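Local coordinates for protein putative polyprenyl synthetase (Streptomyces coelicolor, PDB 3NF2) that probably joins isoprene units into polyprenyl diphosphates as a magnesium-dependent prenyltransferase of the FPP/GGPP synthase family, at residues Ala66-Ala71 with Asp326-Arg331; Ala80-Leu85 with Arg146-Ala151. One frame throughout, in Å; residues are numbered along the deposited sequence. Where two conformers were deposited one is given.

Contact 1. Residues Ala66-Ala71 with Asp326-Arg331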
loop_
_atom_site.group_PDB
_atom_site.type_symbol
_atom_site.label_atom_id
_atom_site.label_comp_id
_atom_site.label_asym_id
_atom_site.label_seq_id
_atom_site.Cartn_x
_atom_site.Cartn_y
_atom_site.Cartn_z
ATOM N N ALA A 66 -24.614 3.968 -8.409
ATOM C CA ALA A 66 -25.171 2.761 -9.011
ATOM C C ALA A 66 -26.563 2.994 -9.607
ATOM O O ALA A 66 -26.879 2.474 -10.685
ATOM C CB ALA A 66 -25.189 1.621 -7.991
ATOM N N GLU A 67 -27.365 3.804 -8.919
ATOM C CA GLU A 67 -28.729 4.145 -9.357
ATOM C C GLU A 67 -28.826 4.901 -10.681
ATOM O O GLU A 67 -29.874 4.875 -11.322
ATOM C CB GLU A 67 -29.441 4.949 -8.278
ATOM C CG GLU A 67 -29.678 4.178 -7.007
ATOM C CD GLU A 67 -30.263 5.038 -5.924
ATOM O OE1 GLU A 67 -31.410 4.772 -5.515
ATOM O OE2 GLU A 67 -29.586 5.988 -5.487
ATOM N N VAL A 68 -27.740 5.574 -11.069
ATOM C CA VAL A 68 -27.610 6.277 -12.355
ATOM C C VAL A 68 -27.908 5.360 -13.556
ATOM O O VAL A 68 -28.564 5.774 -14.520
ATOM C CB VAL A 68 -26.195 6.937 -12.481
ATOM C CG1 VAL A 68 -25.893 7.451 -13.898
ATOM C CG2 VAL A 68 -26.056 8.068 -11.481
ATOM N N THR A 69 -27.444 4.114 -13.480
ATOM C CA THR A 69 -27.700 3.136 -14.535
ATOM C C THR A 69 -29.064 2.467 -14.359
ATOM O O THR A 69 -29.549 1.802 -15.272
ATOM C CB THR A 69 -26.614 2.045 -14.579
ATOM O OG1 THR A 69 -26.461 1.472 -13.277
ATOM C CG2 THR A 69 -25.288 2.623 -15.024
ATOM N N GLY A 70 -29.671 2.641 -13.185
ATOM C CA GLY A 70 -30.944 1.997 -12.864
ATOM C C GLY A 70 -30.817 0.815 -11.913
ATOM O O GLY A 70 -31.826 0.272 -11.450
ATOM N N ALA A 71 -29.579 0.424 -11.612
ATOM C CA ALA A 71 -29.304 -0.698 -10.713
ATOM C C ALA A 71 -29.686 -0.382 -9.266
ATOM O O ALA A 71 -29.918 0.777 -8.914
ATOM C CB ALA A 71 -27.832 -1.111 -10.812
ATOM N N ASP A 326 -34.045 11.421 -13.163
ATOM C CA ASP A 326 -34.134 12.743 -12.535
ATOM C C ASP A 326 -34.267 12.719 -11.006
ATOM O O ASP A 326 -33.968 13.716 -10.344
ATOM C CB ASP A 326 -35.263 13.563 -13.178
ATOM C CG ASP A 326 -34.983 13.911 -14.644
ATOM O OD1 ASP A 326 -33.979 13.426 -15.211
ATOM O OD2 ASP A 326 -35.771 14.677 -15.237
ATOM N N ARG A 327 -34.703 11.588 -10.454
ATOM C CA ARG A 327 -34.740 11.403 -9.005
ATOM C C ARG A 327 -33.317 11.252 -8.458
ATOM O O ARG A 327 -33.021 11.690 -7.340
ATOM C CB ARG A 327 -35.557 10.165 -8.616
ATOM C CG ARG A 327 -36.722 9.810 -9.538
ATOM C CD ARG A 327 -37.560 8.680 -8.943
ATOM N NE ARG A 327 -36.777 7.474 -8.667
ATOM C CZ ARG A 327 -37.044 6.604 -7.692
ATOM N NH1 ARG A 327 -38.076 6.800 -6.877
ATOM N NH2 ARG A 327 -36.271 5.537 -7.521
ATOM N N VAL A 328 -32.452 10.620 -9.255
ATOM C CA VAL A 328 -31.056 10.384 -8.887
ATOM C C VAL A 328 -30.270 11.693 -8.977
ATOM O O VAL A 328 -29.540 12.045 -8.049
ATOM C CB VAL A 328 -30.415 9.280 -9.774
ATOM C CG1 VAL A 328 -29.005 8.964 -9.319
ATOM C CG2 VAL A 328 -31.265 8.011 -9.748
ATOM N N ARG A 329 -30.450 12.403 -10.092
ATOM C CA ARG A 329 -29.852 13.723 -10.285
ATOM C C ARG A 329 -30.190 14.674 -9.138
ATOM O O ARG A 329 -29.309 15.381 -8.647
ATOM C CB ARG A 329 -30.278 14.324 -11.628
ATOM C CG ARG A 329 -29.448 15.528 -12.056
ATOM C CD ARG A 329 -29.970 16.150 -13.340
ATOM N NE ARG A 329 -29.592 15.381 -14.521
ATOM C CZ ARG A 329 -30.280 14.343 -14.987
ATOM N NH1 ARG A 329 -31.379 13.944 -14.366
ATOM N NH2 ARG A 329 -29.866 13.703 -16.073
ATOM N N ASP A 330 -31.453 14.675 -8.708
ATOM C CA ASP A 330 -31.908 15.476 -7.567
ATOM C C ASP A 330 -31.164 15.112 -6.283
ATOM O O ASP A 330 -30.827 15.986 -5.477
ATOM C CB ASP A 330 -33.420 15.301 -7.349
ATOM C CG ASP A 330 -34.265 16.305 -8.142
ATOM O OD1 ASP A 330 -35.370 16.649 -7.663
ATOM O OD2 ASP A 330 -33.833 16.754 -9.232
ATOM N N ARG A 331 -30.916 13.817 -6.103
ATOM C CA ARG A 331 -30.205 13.324 -4.930
ATOM C C ARG A 331 -28.726 13.738 -4.953
ATOM O O ARG A 331 -28.174 14.143 -3.926
ATOM C CB ARG A 331 -30.382 11.807 -4.796
ATOM C CG ARG A 331 -31.678 11.407 -4.096
ATOM C CD ARG A 331 -31.960 9.915 -4.206
ATOM N NE ARG A 331 -32.848 9.455 -3.135
ATOM C CZ ARG A 331 -33.239 8.193 -2.961
ATOM N NH1 ARG A 331 -34.041 7.883 -1.948
ATOM N NH2 ARG A 331 -32.835 7.240 -3.795
#
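The backbones of Ala66-Ala71 and Asp326-Arg331 come nearest at Val68 and Val328, whose CA atoms are 6.4 Å apart, where the C-terminal end of one helix and the turn after it meet the first turn of another. Val328 points at the turn and divides its methyls between two residues. Its CG1, set anti to the backbone N (chi1 -176°), lies 3.8 Å from Val68 CG2, the two valines crossing at about a right angle. Its CG2 packs 3.9 Å from Glu67 CB and lies close to the Glu67 carbonyl oxygen. One helical turn on, Arg331 runs out extended from CG to NE and brings NH2 to 3.3 Å from Glu67 OE1, a longish salt bridge. The carboxylate oxygen sits at the guanidinium edge, in its plane, although the two flat groups are tilted 35° apart. The stronger partner of the same OE1 is Arg11 of helix 5-25, so one carboxylate gathers two arginines. Gly70, with positive phi, is the first residue to leave helical backbone angles; just before it, Thr69 OG1 folds back onto Ala66 O at 2.8 Å, in the carbonyl plane, and shares that acceptor with its own backbone N. The contact thus ties the exit of helix 57-67 to the start of helix 326-339, with helix 5-25 alongside and the loop at Met324 against Val68.

Contact 2. Residues Ala80-Leu85 with Arg146-Ala151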
loop_
_atom_site.group_PDB
_atom_site.type_symbol
_atom_site.label_atom_id
_atom_site.label_comp_id
_atom_site.label_asym_id
_atom_site.label_seq_id
_atom_site.Cartn_x
_atom_site.Cartn_y
_atom_site.Cartn_z
ATOM N N ALA A 80 -18.414 1.349 -2.464
ATOM C CA ALA A 80 -18.374 2.168 -1.247
ATOM C C ALA A 80 -17.408 1.625 -0.212
ATOM O O ALA A 80 -16.796 2.397 0.529
ATOM C CB ALA A 80 -19.760 2.266 -0.630
ATOM N N VAL A 81 -17.309 0.297 -0.149
ATOM C CA VAL A 81 -16.447 -0.391 0.805
ATOM C C VAL A 81 -14.981 -0.182 0.393
ATOM O O VAL A 81 -14.148 0.213 1.210
ATOM C CB VAL A 81 -16.850 -1.902 0.949
ATOM C CG1 VAL A 81 -15.774 -2.728 1.655
ATOM C CG2 VAL A 81 -18.158 -2.028 1.708
ATOM N N ALA A 82 -14.699 -0.385 -0.885
ATOM C CA ALA A 82 -13.364 -0.181 -1.429
ATOM C C ALA A 82 -12.860 1.260 -1.235
ATOM O O ALA A 82 -11.690 1.465 -0.875
ATOM C CB ALA A 82 -13.334 -0.567 -2.896
ATOM N N VAL A 83 -13.749 2.237 -1.460
ATOM C CA VAL A 83 -13.441 3.656 -1.268
ATOM C C VAL A 83 -13.116 3.960 0.202
ATOM O O VAL A 83 -12.153 4.678 0.503
ATOM C CB VAL A 83 -14.594 4.571 -1.780
ATOM C CG1 VAL A 83 -14.476 5.973 -1.223
ATOM C CG2 VAL A 83 -14.574 4.663 -3.297
ATOM N N GLU A 84 -13.899 3.388 1.111
ATOM C CA GLU A 84 -13.678 3.587 2.534
ATOM C C GLU A 84 -12.378 2.957 3.010
ATOM O O GLU A 84 -11.705 3.498 3.890
ATOM C CB GLU A 84 -14.841 3.019 3.335
ATOM C CG GLU A 84 -16.105 3.861 3.291
ATOM C CD GLU A 84 -15.829 5.344 3.430
ATOM O OE1 GLU A 84 -15.838 6.037 2.390
ATOM O OE2 GLU A 84 -15.594 5.806 4.570
ATOM N N LEU A 85 -12.044 1.808 2.425
ATOM C CA LEU A 85 -10.832 1.078 2.763
ATOM C C LEU A 85 -9.582 1.841 2.337
ATOM O O LEU A 85 -8.650 1.991 3.135
ATOM C CB LEU A 85 -10.859 -0.332 2.160
ATOM C CG LEU A 85 -11.749 -1.345 2.887
ATOM C CD1 LEU A 85 -11.947 -2.612 2.047
ATOM C CD2 LEU A 85 -11.218 -1.695 4.279
ATOM N N ARG A 146 -9.848 -0.013 -11.791
ATOM C CA ARG A 146 -9.081 0.963 -12.578
ATOM C C ARG A 146 -9.296 2.385 -12.051
ATOM O O ARG A 146 -8.349 3.165 -11.941
ATOM C CB ARG A 146 -9.506 0.872 -14.051
ATOM C CG ARG A 146 -8.954 1.934 -14.992
ATOM C CD ARG A 146 -7.920 1.351 -15.921
ATOM N NE ARG A 146 -7.191 2.380 -16.660
ATOM C CZ ARG A 146 -7.402 2.695 -17.937
ATOM N NH1 ARG A 146 -8.338 2.065 -18.640
ATOM N NH2 ARG A 146 -6.672 3.644 -18.512
ATOM N N ARG A 147 -10.547 2.693 -11.715
ATOM C CA ARG A 147 -10.937 3.989 -11.175
ATOM C C ARG A 147 -10.407 4.172 -9.765
ATOM O O ARG A 147 -10.042 5.278 -9.378
ATOM C CB ARG A 147 -12.464 4.121 -11.133
ATOM C CG ARG A 147 -13.176 3.913 -12.457
ATOM C CD ARG A 147 -13.187 5.162 -13.287
ATOM N NE ARG A 147 -13.623 4.890 -14.652
ATOM C CZ ARG A 147 -13.943 5.831 -15.532
ATOM N NH1 ARG A 147 -13.889 7.112 -15.183
ATOM N NH2 ARG A 147 -14.324 5.491 -16.758
ATOM N N LEU A 148 -10.396 3.083 -8.997
ATOM C CA LEU A 148 -9.908 3.104 -7.620
ATOM C C LEU A 148 -8.412 3.367 -7.614
ATOM O O LEU A 148 -7.920 4.132 -6.789
ATOM C CB LEU A 148 -10.206 1.774 -6.924
ATOM C CG LEU A 148 -10.046 1.738 -5.395
ATOM C CD1 LEU A 148 -11.248 2.360 -4.691
ATOM C CD2 LEU A 148 -9.817 0.327 -4.920
ATOM N N THR A 149 -7.714 2.740 -8.559
ATOM C CA THR A 149 -6.268 2.868 -8.703
ATOM C C THR A 149 -5.847 4.301 -9.044
ATOM O O THR A 149 -4.885 4.805 -8.484
ATOM C CB THR A 149 -5.727 1.875 -9.758
ATOM O OG1 THR A 149 -6.163 0.555 -9.413
ATOM C CG2 THR A 149 -4.172 1.908 -9.832
ATOM N N LYS A 150 -6.582 4.944 -9.946
ATOM C CA LYS A 150 -6.325 6.324 -10.329
ATOM C C LYS A 150 -6.437 7.233 -9.105
ATOM O O LYS A 150 -5.559 8.069 -8.865
ATOM C CB LYS A 150 -7.296 6.762 -11.434
ATOM C CG LYS A 150 -7.171 8.240 -11.837
ATOM C CD LYS A 150 -8.129 8.626 -12.955
ATOM C CE LYS A 150 -7.997 10.108 -13.293
ATOM N NZ LYS A 150 -8.425 10.397 -14.687
ATOM N N ALA A 151 -7.495 7.025 -8.318
ATOM C CA ALA A 151 -7.755 7.818 -7.122
ATOM C C ALA A 151 -6.717 7.581 -6.032
ATOM O O ALA A 151 -6.379 8.497 -5.278
ATOM C CB ALA A 151 -9.126 7.512 -6.587
#
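Leu148 of helix 139-165 lays CD1 over Ala82 of helix 77-98, against its methyl and the peptide that follows, with CD2 at the same methyl. CD1 lies 4.0 Å from Ala82 CB and 3.9 Å from Ala82 O, while CD2 touches the same CB at 4.2 Å. CG stands anti to the backbone N (chi1 -167°), which carries the branched end toward helix 77-98. Val83 adds a looser side to the seat: its CG2 is 4.3 Å from the same CD1, and its backbone N is a little nearer. No hydrogen bond or charge pair crosses here, and the carbonyl of Ala82 meets a methyl group, so the fit depends on shape and apolar contact. The backbones stay well apart, the closest CA atoms, those of Val83 and Leu148, being 7.3 Å from each other. One leucine spans that gap and the short alanine receives it. All three touching residues are buried. Helix 115-134 approaches with Leu133 on Ala82 and Asn130 on Leu148, and helix 173-198 brings Leu187 and Cys190 against Val83. On other sides of helix 139-165, Thr149 packs on Ala127 of the second subunit and Arg147 forms salt bridges with Glu203, Asp207 and Glu210, so this helix serves both the interior and the dimer interface. Such apolar packing between long helices belongs to the all-alpha isoprenoid synthase fold, in which a bundle of helices surrounds the catalytic cavity.

Contact 1 lies toward the periphery, its centre about 23 Å from the centre of the chain, and is partly buried; the centre of contact 2 lies about 13 Å from that of the chain, and the contact is fully buried. The chemistry follows the setting: an apolar valine pair flanked by an ion pair in the first, purely apolar packing in the second. No helix is common to both, but helices 57-67 and 77-98 follow each other in the chain, and helix 5-25 meets Glu67 in contact 1 and, in contact 2, residues of 80-85 that do not touch Leu148. Contact 1 joins an early helix to the last one, 255 residues apart at the closest ends, whereas contact 2 joins helices within that span.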